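Local coordinates for protein agarase (Pseudoalteromonas fuliginea, PDB 6XJ9) that probably hydrolyses beta-1,4-glycosidic linkages of agarose, as a family 50 glycoside hydrolase from a marine bacterium, at residues 453-458 with 505-510; 473-478 with 596-601; 486-491 with 607-612; 620-625 with 642-647. All blocks are in the same frame, centred on the assembly; numbering follows the deposited sequence.

Contact 1 (453-458 with 505-510); sequences GWIIGD and FIDNEK
The carboxylate of Asp-507 faces the backbone of Trp-454 and Ile-455, where the two chain segments leave a pair of neighbouring parallel strands. Just before this point Gly-453 bridges Phe-505 and Asp-507: Gly-453 N donates to Phe-505 O (3.1 Å), and Asp-507 N gives Gly-453 O a shorter, nearly straight bond of 2.8 Å at 173°. Beyond the last bridge a side chain takes over the pairing. Asp-507 CG lies beside its own backbone N, opposite the carbonyl carbon (chi1 -66°), which turns the carboxylate back to segment 453-458; OD2 receives Ile-455 N at 2.8 Å, on its syn side and 17° out of the carboxylate plane. The other oxygen, OD1, is held by the hydroxyl of Tyr-598, with Lys-510 NZ only a long ion-pair partner. These are the C-terminal ends of strands 449-453 and 501-506 in what is probably the (beta/alpha)8 barrel of the hydrolase, and the Asn-508/Glu-509 sequence recalls the Asn-Glu pair of clan GH-A enzymes. The buried part is where Ile-455 CD1 lies 3.7 Å from Ile-506 CG2, under helices 478-495 and 584-609. Trp-454 forms the solvent side: its indole, exposed overall, touches Asn-508 CB through the far rim of its six-membered ring, CZ3 and CH2 (both 3.7 Å). Asn-508 OD1 is bound to Arg-619. A water bridges Asp-507 OD2 (2.7 Å) and Ile-455 O.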
# COMPACT_ATOMS: atom_id res chain seq x y z
N GLY A 453 -12.21 4.10 -34.28
CA GLY A 453 -11.82 3.60 -35.58
C GLY A 453 -10.47 4.18 -36.00
O GLY A 453 -10.03 5.19 -35.45
N TRP A 454 -9.80 3.48 -36.93
CA TRP A 454 -8.58 3.93 -37.59
C TRP A 454 -8.92 4.22 -39.05
O TRP A 454 -9.49 3.36 -39.72
CB TRP A 454 -7.52 2.83 -37.59
CG TRP A 454 -7.11 2.28 -36.26
CD1 TRP A 454 -7.56 1.14 -35.66
CD2 TRP A 454 -6.11 2.83 -35.38
NE1 TRP A 454 -6.94 0.96 -34.46
CE2 TRP A 454 -6.05 1.98 -34.25
CE3 TRP A 454 -5.29 3.97 -35.43
CZ2 TRP A 454 -5.17 2.23 -33.19
CZ3 TRP A 454 -4.44 4.21 -34.38
CH2 TRP A 454 -4.38 3.35 -33.27
N ILE A 455 -8.53 5.40 -39.55
CA ILE A 455 -8.66 5.68 -40.97
C ILE A 455 -7.40 5.19 -41.70
O ILE A 455 -6.31 5.73 -41.53
CB ILE A 455 -8.98 7.16 -41.26
CG1 ILE A 455 -10.28 7.57 -40.56
CG2 ILE A 455 -9.06 7.39 -42.75
CD1 ILE A 455 -10.61 9.04 -40.69
N ILE A 456 -7.60 4.13 -42.48
CA ILE A 456 -6.55 3.42 -43.19
C ILE A 456 -7.00 3.27 -44.63
O ILE A 456 -8.19 3.11 -44.88
CB ILE A 456 -6.29 2.04 -42.54
CG1 ILE A 456 -5.78 2.15 -41.11
CG2 ILE A 456 -5.41 1.17 -43.41
CD1 ILE A 456 -4.47 2.88 -40.94
N GLY A 457 -6.06 3.32 -45.57
CA GLY A 457 -6.43 3.20 -46.97
C GLY A 457 -5.26 3.46 -47.92
O GLY A 457 -4.12 3.60 -47.49
N ASP A 458 -5.59 3.52 -49.21
CA ASP A 458 -4.61 3.68 -50.26
C ASP A 458 -4.67 5.11 -50.80
O ASP A 458 -4.13 5.37 -51.87
CB ASP A 458 -4.82 2.65 -51.37
CG ASP A 458 -4.55 1.21 -50.95
OD1 ASP A 458 -3.56 0.98 -50.22
OD2 ASP A 458 -5.32 0.33 -51.36
N PHE A 505 -13.42 7.95 -30.62
CA PHE A 505 -12.09 8.41 -30.97
C PHE A 505 -11.79 7.90 -32.37
O PHE A 505 -12.04 6.74 -32.68
CB PHE A 505 -11.06 7.83 -30.00
CG PHE A 505 -11.19 8.20 -28.54
CD1 PHE A 505 -10.82 9.45 -28.08
CD2 PHE A 505 -11.60 7.25 -27.61
CE1 PHE A 505 -10.91 9.76 -26.73
CE2 PHE A 505 -11.67 7.55 -26.26
CZ PHE A 505 -11.32 8.80 -25.82
N ILE A 506 -11.32 8.79 -33.25
CA ILE A 506 -10.85 8.35 -34.55
C ILE A 506 -9.35 8.62 -34.65
O ILE A 506 -8.90 9.75 -34.46
CB ILE A 506 -11.66 9.02 -35.69
CG1 ILE A 506 -13.15 8.68 -35.60
CG2 ILE A 506 -11.08 8.63 -37.06
CD1 ILE A 506 -13.50 7.26 -36.02
N ASP A 507 -8.58 7.55 -34.92
CA ASP A 507 -7.12 7.58 -35.03
C ASP A 507 -6.50 7.80 -33.65
O ASP A 507 -7.21 7.94 -32.65
CB ASP A 507 -6.63 8.56 -36.11
CG ASP A 507 -7.00 8.14 -37.53
OD1 ASP A 507 -7.19 9.03 -38.39
OD2 ASP A 507 -7.12 6.94 -37.76
N ASN A 508 -5.16 7.85 -33.59
CA ASN A 508 -4.46 7.94 -32.32
C ASN A 508 -3.04 8.39 -32.59
O ASN A 508 -2.33 7.75 -33.36
CB ASN A 508 -4.53 6.61 -31.54
CG ASN A 508 -3.67 6.56 -30.29
OD1 ASN A 508 -4.04 7.11 -29.25
ND2 ASN A 508 -2.52 5.91 -30.38
N GLU A 509 -2.63 9.50 -31.96
CA GLU A 509 -1.25 9.96 -32.00
C GLU A 509 -0.71 9.97 -33.44
O GLU A 509 0.38 9.46 -33.70
CB GLU A 509 -0.35 9.14 -31.07
CG GLU A 509 -0.81 9.12 -29.62
CD GLU A 509 0.20 8.54 -28.65
OE1 GLU A 509 1.19 7.92 -29.12
OE2 GLU A 509 0.01 8.73 -27.42
N LYS A 510 -1.46 10.58 -34.35
CA LYS A 510 -0.98 10.82 -35.70
C LYS A 510 0.20 11.78 -35.65
O LYS A 510 0.29 12.64 -34.77
CB LYS A 510 -2.11 11.37 -36.58
CG LYS A 510 -3.33 10.47 -36.70
CD LYS A 510 -4.28 10.87 -37.82
CE LYS A 510 -3.77 10.47 -39.18
NZ LYS A 510 -3.67 8.99 -39.29
O HOH W 1 -4.96 5.79 -38.80

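Contact 2 (473-478 with 596-601); sequences PDVFDP and DKYFSV
Val-475 and Tyr-598 bring the backbones closest, CA to CA 5.6 Å, where a type I turn from Asp-474 to Asp-477 presents its second residue to helix 584-609. The Val-475 side chain divides its two methyls between successive helix residues. CG1 meets Tyr-598 CB at 3.9 Å and lies at the edge of the tyrosine ring, near its plane, whereas CG2 reaches the start of the Lys-597 chain, 3.8 Å from CG. The next residue, Phe-476, meets the same lysine. Its ring is laid over the aliphatic chain, with Lys-597 CG 3.7 Å from the ring centroid and 14° off the ring normal, a CH-pi contact, while Lys-597 CB sits 3.6 Å from Phe-476 CZ. The lysine leaves the helix with CG turned opposite its backbone N and then bends at chi2 (69°), which leads CD and CE along the ring and brings CE to 3.7 Å from Val-475 O. Within the turn Asp-474 OD1 accepts Phe-476 N at 3.0 Å, an Asx turn, and also binds the hydroxyl of Thr-538. Asp-477 then stands at the N-cap of helix 478-495, so the contact seats the link from strand 471-473 to that helix on the side of helix 584-609. Pro-537, Thr-538 and Glu-541 of helix 537-550 also touch Phe-476. No hydrogen bond crosses the contact; cohesion comes from methyl, methylene and ring surfaces, with the lysine contributing its hydrocarbon chain.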
# COMPACT_ATOMS: atom_id res chain seq x y z
N PRO A 473 -2.12 11.17 -43.89
CA PRO A 473 -3.04 11.16 -45.03
C PRO A 473 -2.99 12.47 -45.81
O PRO A 473 -2.96 13.55 -45.21
CB PRO A 473 -4.42 11.00 -44.39
CG PRO A 473 -4.22 11.54 -42.98
CD PRO A 473 -2.81 11.17 -42.59
N ASP A 474 -3.00 12.38 -47.14
CA ASP A 474 -3.28 13.59 -47.90
C ASP A 474 -4.79 13.82 -47.85
O ASP A 474 -5.55 13.21 -48.60
CB ASP A 474 -2.77 13.56 -49.33
CG ASP A 474 -2.91 14.92 -50.00
OD1 ASP A 474 -3.93 15.63 -49.71
OD2 ASP A 474 -2.00 15.28 -50.76
N VAL A 475 -5.18 14.73 -46.95
CA VAL A 475 -6.58 14.86 -46.56
C VAL A 475 -7.38 15.59 -47.64
O VAL A 475 -8.62 15.58 -47.58
CB VAL A 475 -6.72 15.51 -45.17
CG1 VAL A 475 -6.17 14.60 -44.09
CG2 VAL A 475 -6.07 16.88 -45.10
N PHE A 476 -6.69 16.18 -48.62
CA PHE A 476 -7.35 16.81 -49.76
C PHE A 476 -7.53 15.81 -50.91
O PHE A 476 -8.08 16.17 -51.96
CB PHE A 476 -6.61 18.07 -50.21
CG PHE A 476 -6.75 19.25 -49.28
CD1 PHE A 476 -7.88 20.06 -49.33
CD2 PHE A 476 -5.77 19.53 -48.34
CE1 PHE A 476 -8.01 21.13 -48.46
CE2 PHE A 476 -5.92 20.60 -47.46
CZ PHE A 476 -7.04 21.40 -47.52
N ASP A 477 -7.05 14.57 -50.73
CA ASP A 477 -7.28 13.51 -51.70
C ASP A 477 -8.71 13.00 -51.51
O ASP A 477 -9.04 12.53 -50.42
CB ASP A 477 -6.23 12.39 -51.59
CG ASP A 477 -6.43 11.21 -52.53
OD1 ASP A 477 -7.23 11.33 -53.48
OD2 ASP A 477 -5.78 10.17 -52.32
N PRO A 478 -9.61 13.10 -52.52
CA PRO A 478 -10.99 12.64 -52.34
C PRO A 478 -11.07 11.25 -51.73
O PRO A 478 -11.95 10.99 -50.92
CB PRO A 478 -11.58 12.72 -53.76
CG PRO A 478 -10.80 13.85 -54.40
CD PRO A 478 -9.40 13.74 -53.83
N ASP A 596 -7.28 21.43 -40.40
CA ASP A 596 -8.68 21.83 -40.51
C ASP A 596 -9.44 20.88 -41.43
O ASP A 596 -10.58 20.50 -41.14
CB ASP A 596 -8.80 23.28 -40.97
CG ASP A 596 -10.24 23.65 -41.26
OD1 ASP A 596 -10.94 24.04 -40.32
OD2 ASP A 596 -10.64 23.50 -42.41
N LYS A 597 -8.82 20.50 -42.56
CA LYS A 597 -9.43 19.60 -43.52
C LYS A 597 -9.49 18.20 -42.91
O LYS A 597 -10.50 17.50 -43.06
CB LYS A 597 -8.71 19.68 -44.87
CG LYS A 597 -9.24 18.75 -45.97
CD LYS A 597 -10.62 19.12 -46.50
CE LYS A 597 -11.03 18.32 -47.73
NZ LYS A 597 -12.47 18.50 -48.04
N TYR A 598 -8.44 17.79 -42.20
CA TYR A 598 -8.49 16.50 -41.52
C TYR A 598 -9.73 16.42 -40.65
O TYR A 598 -10.51 15.47 -40.77
CB TYR A 598 -7.26 16.19 -40.66
CG TYR A 598 -7.43 14.95 -39.81
CD1 TYR A 598 -7.32 13.69 -40.38
CD2 TYR A 598 -7.72 15.01 -38.46
CE1 TYR A 598 -7.49 12.53 -39.64
CE2 TYR A 598 -7.89 13.86 -37.70
CZ TYR A 598 -7.77 12.61 -38.29
OH TYR A 598 -7.94 11.45 -37.58
N PHE A 599 -9.87 17.39 -39.73
CA PHE A 599 -10.94 17.34 -38.75
C PHE A 599 -12.31 17.55 -39.38
O PHE A 599 -13.30 17.02 -38.89
CB PHE A 599 -10.64 18.26 -37.56
CG PHE A 599 -9.57 17.69 -36.67
CD1 PHE A 599 -9.85 16.63 -35.82
CD2 PHE A 599 -8.26 18.17 -36.72
CE1 PHE A 599 -8.86 16.07 -35.02
CE2 PHE A 599 -7.28 17.62 -35.91
CZ PHE A 599 -7.58 16.56 -35.07
N SER A 600 -12.35 18.35 -40.46
CA SER A 600 -13.59 18.62 -41.16
C SER A 600 -14.13 17.33 -41.78
O SER A 600 -15.32 17.06 -41.70
CB SER A 600 -13.37 19.68 -42.20
OG SER A 600 -14.57 19.91 -42.91
N VAL A 601 -13.22 16.55 -42.39
CA VAL A 601 -13.59 15.30 -43.03
C VAL A 601 -14.09 14.33 -41.96
O VAL A 601 -15.15 13.72 -42.12
CB VAL A 601 -12.43 14.73 -43.88
CG1 VAL A 601 -12.66 13.28 -44.24
CG2 VAL A 601 -12.21 15.55 -45.15

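Contact 3 (486-491 with 607-612); sequences ETVSVV and DKYLPN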
# COMPACT_ATOMS: atom_id res chain seq x y z
N GLU A 486 -16.11 5.50 -44.77
CA GLU A 486 -16.21 4.05 -44.66
C GLU A 486 -15.76 3.57 -43.28
O GLU A 486 -16.37 2.66 -42.72
CB GLU A 486 -15.40 3.40 -45.78
CG GLU A 486 -16.20 3.22 -47.06
CD GLU A 486 -15.44 2.89 -48.34
OE1 GLU A 486 -16.02 3.11 -49.44
OE2 GLU A 486 -14.28 2.42 -48.25
N THR A 487 -14.69 4.17 -42.73
CA THR A 487 -14.26 3.86 -41.38
C THR A 487 -15.38 4.18 -40.39
O THR A 487 -15.71 3.37 -39.52
CB THR A 487 -12.98 4.63 -41.02
OG1 THR A 487 -12.01 4.28 -42.00
CG2 THR A 487 -12.45 4.34 -39.63
N VAL A 488 -15.97 5.37 -40.51
CA VAL A 488 -16.92 5.78 -39.48
C VAL A 488 -18.19 4.93 -39.59
O VAL A 488 -18.81 4.59 -38.57
CB VAL A 488 -17.20 7.29 -39.50
CG1 VAL A 488 -18.34 7.67 -38.55
CG2 VAL A 488 -15.94 8.07 -39.13
N SER A 489 -18.54 4.57 -40.83
CA SER A 489 -19.65 3.67 -41.10
C SER A 489 -19.49 2.33 -40.37
O SER A 489 -20.44 1.81 -39.81
CB SER A 489 -19.82 3.46 -42.59
OG SER A 489 -21.02 2.73 -42.82
N VAL A 490 -18.27 1.78 -40.38
CA VAL A 490 -18.02 0.52 -39.69
C VAL A 490 -18.28 0.70 -38.20
O VAL A 490 -18.91 -0.15 -37.57
CB VAL A 490 -16.60 -0.02 -39.95
CG1 VAL A 490 -16.25 -1.12 -38.96
CG2 VAL A 490 -16.44 -0.54 -41.37
N VAL A 491 -17.76 1.78 -37.62
CA VAL A 491 -18.00 2.07 -36.21
C VAL A 491 -19.50 2.12 -35.96
O VAL A 491 -19.98 1.54 -34.99
CB VAL A 491 -17.29 3.36 -35.76
CG1 VAL A 491 -17.57 3.68 -34.30
CG2 VAL A 491 -15.80 3.28 -36.00
N ASP A 607 -20.85 13.11 -38.52
CA ASP A 607 -22.14 13.76 -38.68
C ASP A 607 -23.09 12.89 -39.51
O ASP A 607 -24.32 12.98 -39.37
CB ASP A 607 -21.99 15.15 -39.29
CG ASP A 607 -21.61 16.24 -38.30
OD1 ASP A 607 -21.56 15.97 -37.09
OD2 ASP A 607 -21.35 17.37 -38.76
N LYS A 608 -22.54 12.09 -40.43
CA LYS A 608 -23.40 11.27 -41.27
C LYS A 608 -23.86 10.02 -40.51
O LYS A 608 -25.06 9.72 -40.46
CB LYS A 608 -22.75 10.97 -42.62
CG LYS A 608 -23.59 10.11 -43.56
CD LYS A 608 -23.14 10.14 -45.02
CE LYS A 608 -24.17 9.56 -45.96
NZ LYS A 608 -24.40 8.12 -45.68
N TYR A 609 -22.91 9.34 -39.86
CA TYR A 609 -23.11 7.95 -39.46
C TYR A 609 -23.40 7.85 -37.97
O TYR A 609 -24.18 6.99 -37.55
CB TYR A 609 -21.93 7.08 -39.89
CG TYR A 609 -21.81 6.95 -41.39
CD1 TYR A 609 -22.69 6.16 -42.12
CD2 TYR A 609 -20.84 7.65 -42.09
CE1 TYR A 609 -22.59 6.06 -43.50
CE2 TYR A 609 -20.74 7.58 -43.47
CZ TYR A 609 -21.61 6.77 -44.17
OH TYR A 609 -21.49 6.70 -45.53
N LEU A 610 -22.78 8.74 -37.18
CA LEU A 610 -22.95 8.71 -35.73
C LEU A 610 -23.35 10.09 -35.23
O LEU A 610 -22.74 10.63 -34.30
CB LEU A 610 -21.66 8.19 -35.10
CG LEU A 610 -21.55 6.66 -35.11
CD1 LEU A 610 -20.12 6.22 -35.42
CD2 LEU A 610 -22.02 6.08 -33.79
N PRO A 611 -24.39 10.71 -35.85
CA PRO A 611 -24.76 12.11 -35.58
C PRO A 611 -25.14 12.38 -34.13
O PRO A 611 -24.99 13.51 -33.69
CB PRO A 611 -25.99 12.34 -36.47
CG PRO A 611 -26.54 10.94 -36.72
CD PRO A 611 -25.28 10.10 -36.86
N ASN A 612 -25.60 11.34 -33.41
CA ASN A 612 -26.13 11.55 -32.07
C ASN A 612 -25.00 11.45 -31.04
O ASN A 612 -25.24 11.69 -29.86
CB ASN A 612 -27.27 10.59 -31.71
CG ASN A 612 -28.43 10.62 -32.69
OD1 ASN A 612 -28.98 9.58 -33.07
ND2 ASN A 612 -28.80 11.81 -33.13
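Ser-489 and Tyr-609 meet where helix 478-495 packs beside the C-terminal end of helix 584-609, two helices on the outside of the probable (beta/alpha)8 barrel; their CA atoms are 5.7 Å apart. The ring contact is a CH-pi interaction: Ser-489 CB stands 3.9 Å from the centroid of the tyrosine ring, 10° off its normal. Lys-608 CG covers the opposite face from within the same segment, so that the ring is sandwiched between a serine methylene and a lysine chain. The serine hydroxyl oxygen, OG, lies toward one side of the ring, 3.7 Å from Tyr-609 CE1. The apolar contacts lie deeper and gather at Leu-610, the first residue to depart from helical geometry. Its CG is set opposite its carbonyl carbon (chi1 -82°), and the side chain puts CD1 against two valines one helical turn apart: Val-488 CG1 at 3.9 Å and Val-491 CG1 at 3.8 Å. Val-488 CG1 does double duty, also touching Tyr-609 CB at 3.9 Å. Ala-492 and Val-495 extend this lining for the leucine, while Val-488 also touches Ile-506 and Val-491 touches Val-504, which joins helix 478-495 to strand 501-506 of the probable barrel. Polar bonding across the contact is absent. Within segment 607-612 the lysine runs extended along the ring and turns only at chi4 (-63°), where Lys-608 NZ makes a weak hydrogen bond to Tyr-609 OH at 3.2 Å.

Contact 4 (620-625 with 642-647); sequences FPDWGM and FNAYKE
The beta-alpha-beta unit of strand 620-621, helix 627-634 and strand 640-643 closes here, Phe-620 pairing with Phe-642 and Pro-621 with Asn-643 in parallel. Asn-643 N donates to Phe-620 O (2.8 Å) from above the carbonyl plane, and Asn-643 O takes Asp-622 N at 3.0 Å. On the phenylalanine side of the sheet, the edge of the Phe-620 ring is directed at the face of Phe-642 in an offset edge-to-face pair, centroids 5.7 Å apart and planes at 60°. Met-625 SD adds an oblique Met-aromatic contact, 3.5 Å from Phe-642 CD2. Past the strand ends, Lys-646 NZ meets Asp-622 OD2 on its syn side, 27° out of the carboxylate plane, in a salt bridge of 2.7 Å. The lysine bends at chi2 and chi4 to reach it. A water links the other oxygen, Asp-622 OD1, to Tyr-645 N, bridging the turn 621-624 and the opposing loop; Tyr-645 OH binds Glu-668. Helix 627-634 covers Phe-620, Trp-654 of helix 651-654 packs edge-to-face with Phe-642, and strand 664-666 continues the sheet beyond strand 640-643.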
# COMPACT_ATOMS: atom_id res chain seq x y z
N PHE A 620 -4.13 13.46 -29.27
CA PHE A 620 -2.81 14.02 -29.55
C PHE A 620 -1.88 13.68 -28.39
O PHE A 620 -2.27 13.82 -27.24
CB PHE A 620 -2.85 15.54 -29.63
CG PHE A 620 -3.90 16.15 -30.53
CD1 PHE A 620 -3.91 15.90 -31.89
CD2 PHE A 620 -4.83 17.05 -30.00
CE1 PHE A 620 -4.86 16.52 -32.71
CE2 PHE A 620 -5.77 17.66 -30.82
CZ PHE A 620 -5.79 17.39 -32.18
N PRO A 621 -0.61 13.26 -28.62
CA PRO A 621 0.33 13.09 -27.51
C PRO A 621 0.78 14.46 -27.03
O PRO A 621 0.91 15.40 -27.82
CB PRO A 621 1.46 12.28 -28.17
CG PRO A 621 1.47 12.78 -29.60
CD PRO A 621 -0.00 12.94 -29.93
N ASP A 622 0.98 14.58 -25.71
CA ASP A 622 1.34 15.84 -25.07
C ASP A 622 2.71 16.30 -25.59
O ASP A 622 3.02 17.48 -25.55
CB ASP A 622 1.26 15.72 -23.54
CG ASP A 622 2.23 14.70 -22.95
OD1 ASP A 622 2.82 13.93 -23.73
OD2 ASP A 622 2.40 14.70 -21.69
N TRP A 623 3.51 15.35 -26.09
CA TRP A 623 4.80 15.68 -26.68
C TRP A 623 4.67 16.11 -28.14
O TRP A 623 5.63 16.63 -28.70
CB TRP A 623 5.82 14.54 -26.51
CG TRP A 623 5.35 13.19 -26.97
CD1 TRP A 623 4.98 12.14 -26.18
CD2 TRP A 623 5.25 12.70 -28.33
NE1 TRP A 623 4.65 11.06 -26.94
CE2 TRP A 623 4.80 11.37 -28.26
CE3 TRP A 623 5.48 13.26 -29.59
CZ2 TRP A 623 4.56 10.60 -29.40
CZ3 TRP A 623 5.23 12.51 -30.72
CH2 TRP A 623 4.78 11.19 -30.62
N GLY A 624 3.51 15.89 -28.76
CA GLY A 624 3.39 16.19 -30.19
C GLY A 624 2.03 16.77 -30.56
O GLY A 624 1.29 16.18 -31.36
N MET A 625 1.72 17.93 -29.99
CA MET A 625 0.42 18.57 -30.20
C MET A 625 0.62 20.01 -30.68
O MET A 625 0.46 20.94 -29.90
CB MET A 625 -0.39 18.54 -28.90
CG MET A 625 0.37 18.96 -27.64
SD MET A 625 -0.75 18.89 -26.20
CE MET A 625 0.28 19.53 -24.87
N PHE A 642 -6.26 14.00 -25.64
CA PHE A 642 -4.80 14.00 -25.55
C PHE A 642 -4.35 12.77 -24.76
O PHE A 642 -5.05 12.35 -23.85
CB PHE A 642 -4.30 15.21 -24.76
CG PHE A 642 -4.72 16.56 -25.30
CD1 PHE A 642 -5.93 17.13 -24.92
CD2 PHE A 642 -3.90 17.26 -26.17
CE1 PHE A 642 -6.30 18.38 -25.39
CE2 PHE A 642 -4.26 18.51 -26.65
CZ PHE A 642 -5.47 19.06 -26.27
N ASN A 643 -3.16 12.23 -25.09
CA ASN A 643 -2.52 11.25 -24.22
C ASN A 643 -1.41 11.97 -23.45
O ASN A 643 -0.72 12.81 -24.01
CB ASN A 643 -2.01 10.04 -25.00
CG ASN A 643 -3.09 9.29 -25.74
OD1 ASN A 643 -4.25 9.31 -25.34
ND2 ASN A 643 -2.72 8.61 -26.82
N ALA A 644 -1.27 11.69 -22.15
CA ALA A 644 -0.25 12.40 -21.37
C ALA A 644 0.32 11.49 -20.29
O ALA A 644 -0.21 11.41 -19.18
CB ALA A 644 -0.81 13.69 -20.80
N TYR A 645 1.42 10.80 -20.63
CA TYR A 645 2.15 9.98 -19.68
C TYR A 645 3.11 10.87 -18.90
O TYR A 645 4.29 10.91 -19.21
CB TYR A 645 2.93 8.87 -20.39
CG TYR A 645 2.06 7.82 -21.03
CD1 TYR A 645 1.66 7.92 -22.35
CD2 TYR A 645 1.65 6.70 -20.31
CE1 TYR A 645 0.84 6.95 -22.92
CE2 TYR A 645 0.85 5.72 -20.88
CZ TYR A 645 0.44 5.85 -22.19
OH TYR A 645 -0.32 4.87 -22.77
N LYS A 646 2.57 11.59 -17.90
CA LYS A 646 3.35 12.36 -16.95
C LYS A 646 2.84 12.02 -15.55
O LYS A 646 1.95 11.18 -15.41
CB LYS A 646 3.28 13.87 -17.21
CG LYS A 646 3.71 14.32 -18.60
CD LYS A 646 5.15 13.98 -18.94
CE LYS A 646 5.60 14.50 -20.29
NZ LYS A 646 4.94 13.76 -21.38
N GLU A 647 3.40 12.70 -14.54
CA GLU A 647 2.97 12.43 -13.18
C GLU A 647 1.62 13.10 -12.90
O GLU A 647 1.00 12.81 -11.88
CB GLU A 647 4.04 12.83 -12.18
CG GLU A 647 5.15 11.80 -12.10
CD GLU A 647 6.23 12.08 -11.06
OE1 GLU A 647 5.95 12.78 -10.07
OE2 GLU A 647 7.35 11.58 -11.26
O HOH W 2 2.75 11.17 -23.24

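Contacts 1 and 4 lie at strand ends of the probable barrel, their centres about 17 Å apart, and join through Asn-643 ND2, which is 2.8 Å from Glu-509 OE2 and 3.1 Å from Asn-508 OD1. This polar cluster, with Glu-668 nearby, is consistent with the place of the active site in clan GH-A barrels. Contacts 2 and 3 lie along helix 584-609, on the outside of the probable barrel, yet their nearest atoms are about 6 Å apart. Contact 2 reaches contact 1 through Tyr-598 OH, 2.7 Å from Asp-507 OD1, and contact 4 through Phe-599 CZ, 3.5 Å from Phe-620 CZ. Contact 3 backs contact 1, Val-488 CG2 lying 4.0 Å from Ile-506 CD1.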